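Peptide chain release factor subunit 1 (Methanosarcina mazei, PDB 3IR9) probably directs the termination of protein synthesis at all three stop codons, as the archaeal release factor aRF1 of the eRF1 family, whose C-terminal domain is the part crystallised here. Local coordinates at residues E75-K80 with T116-I121. Numbering follows the deposited sequence.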
# COMPACT_ATOMS: atom_id res chain seq x y z
N GLU A 75 -4.67 18.31 -10.24
CA GLU A 75 -6.09 18.64 -10.25
C GLU A 75 -6.44 19.62 -11.37
O GLU A 75 -5.59 20.39 -11.83
CB GLU A 75 -6.52 19.26 -8.92
CG GLU A 75 -5.72 18.84 -7.71
CD GLU A 75 -6.14 19.60 -6.47
OE1 GLU A 75 -5.44 20.57 -6.10
OE2 GLU A 75 -7.18 19.24 -5.88
N ARG A 76 -7.70 19.60 -11.78
CA ARG A 76 -8.20 20.56 -12.75
C ARG A 76 -9.01 21.64 -12.05
O ARG A 76 -10.01 21.37 -11.40
CB ARG A 76 -9.05 19.85 -13.81
CG ARG A 76 -9.58 20.75 -14.92
CD ARG A 76 -8.44 21.41 -15.67
NE ARG A 76 -8.88 21.93 -16.95
CZ ARG A 76 -8.08 22.40 -17.89
NH1 ARG A 76 -6.76 22.42 -17.71
NH2 ARG A 76 -8.59 22.84 -19.03
N VAL A 77 -8.56 22.88 -12.19
CA VAL A 77 -9.20 23.99 -11.51
C VAL A 77 -10.06 24.83 -12.45
O VAL A 77 -9.57 25.38 -13.44
CB VAL A 77 -8.15 24.91 -10.84
CG1 VAL A 77 -8.83 25.91 -9.94
CG2 VAL A 77 -7.13 24.07 -10.07
N THR A 78 -11.35 24.91 -12.16
CA THR A 78 -12.21 25.82 -12.89
C THR A 78 -12.38 27.11 -12.10
O THR A 78 -12.51 27.09 -10.87
CB THR A 78 -13.60 25.21 -13.18
OG1 THR A 78 -13.45 24.03 -13.99
CG2 THR A 78 -14.48 26.21 -13.91
N THR A 79 -12.37 28.23 -12.81
CA THR A 79 -12.63 29.52 -12.19
C THR A 79 -13.64 30.30 -13.05
O THR A 79 -13.69 30.12 -14.27
CB THR A 79 -11.31 30.33 -11.99
OG1 THR A 79 -10.87 30.86 -13.24
CG2 THR A 79 -10.22 29.43 -11.42
N LYS A 80 -14.45 31.13 -12.42
CA LYS A 80 -15.45 31.91 -13.14
C LYS A 80 -15.65 33.31 -12.55
O LYS A 80 -15.60 33.49 -11.33
CB LYS A 80 -16.78 31.16 -13.19
CG LYS A 80 -16.68 29.74 -13.74
CD LYS A 80 -18.04 29.08 -13.72
CE LYS A 80 -17.92 27.58 -13.90
NZ LYS A 80 -19.20 26.90 -13.58
N THR A 116 -14.70 27.72 -8.77
CA THR A 116 -16.03 27.11 -8.67
C THR A 116 -15.99 25.59 -8.47
O THR A 116 -16.95 24.99 -7.98
CB THR A 116 -16.93 27.48 -9.87
OG1 THR A 116 -16.26 27.18 -11.10
CG2 THR A 116 -17.28 28.96 -9.83
N ASP A 117 -14.87 24.96 -8.83
CA ASP A 117 -14.68 23.54 -8.58
C ASP A 117 -13.23 23.13 -8.77
O ASP A 117 -12.54 23.66 -9.65
CB ASP A 117 -15.58 22.68 -9.49
CG ASP A 117 -15.21 21.20 -9.46
OD1 ASP A 117 -15.32 20.58 -8.38
OD2 ASP A 117 -14.80 20.66 -10.51
N VAL A 118 -12.78 22.22 -7.93
CA VAL A 118 -11.51 21.55 -8.13
C VAL A 118 -11.79 20.05 -8.21
O VAL A 118 -12.55 19.50 -7.41
CB VAL A 118 -10.50 21.85 -7.02
CG1 VAL A 118 -9.14 21.28 -7.37
CG2 VAL A 118 -10.41 23.36 -6.80
N THR A 119 -11.18 19.40 -9.20
CA THR A 119 -11.37 17.98 -9.45
C THR A 119 -10.03 17.40 -9.86
O THR A 119 -9.34 17.97 -10.71
CB THR A 119 -12.41 17.74 -10.58
OG1 THR A 119 -13.65 18.39 -10.27
CG2 THR A 119 -12.66 16.26 -10.78
N ASP A 120 -9.63 16.30 -9.24
CA ASP A 120 -8.40 15.63 -9.65
C ASP A 120 -8.54 15.34 -11.14
O ASP A 120 -9.65 15.14 -11.63
CB ASP A 120 -8.23 14.33 -8.87
CG ASP A 120 -6.87 13.67 -9.11
OD1 ASP A 120 -6.05 14.20 -9.89
OD2 ASP A 120 -6.62 12.60 -8.51
N ILE A 121 -7.43 15.32 -11.87
CA ILE A 121 -7.50 15.03 -13.30
C ILE A 121 -8.07 13.64 -13.60
O ILE A 121 -8.93 13.49 -14.46
CB ILE A 121 -6.13 15.25 -14.00
CG1 ILE A 121 -5.93 16.74 -14.28
CG2 ILE A 121 -6.07 14.50 -15.33
CD1 ILE A 121 -7.01 17.33 -15.15
O HOH W 1 -12.47 22.18 -12.56
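R76 to T119 and T78 to D117 are the hydrogen-bonded pairs that join two antiparallel strands of a three-stranded sheet, and they illustrate how an insertion is held together in the C-terminal domain of a release factor. Strand 75-80 is central in this sheet, with strand 87-92 along its other edge, and the sheet extends toward a zinc ion bound by C81, C84, C106 and C109. R76 and T119 exchange two backbone bonds, N to O each way. T78 and D117 share one, T78 N donating to D117 O at 3.0 Å, while T78 O is met by the N of T116, one residue earlier, from above the carbonyl plane, 38° out of it.

Water reinforces this polar seam. One molecule lies 2.8 Å from R76 O and a longer 3.3 Å from D117 O, acceptors that compete for its protons, and also hydrogen-bonds T78 OG1, so it spans the two strands. Within strand 116-120, T119 OG1 donates to the syn lone pair of D117 OD2, tying two side chains on one face.

Van der Waals contacts occupy the face of V77 and V118 and the ends. V77 CG1 makes an apolar contact with V118 CG2 at 4.3 Å, and P101 touches both valines. V118 CG1, anti to the backbone N (chi1 -172°), meets the E75 carboxylate, oxygen OE2 lying 3.2 Å from this methyl. Where the strand gives way to helix 121-131, I121 CD1 packs on R76 CB at 3.5 Å, and R55 of helix 51-58 touches both residues. An alanine at I121 would probably open a gap beside R76 CB and weaken the packing where sheet meets helix. Near the zinc end, the extended K80 chain crosses T116 at about a right angle, bringing its CE methylene to 3.3 Å from T116 OG1.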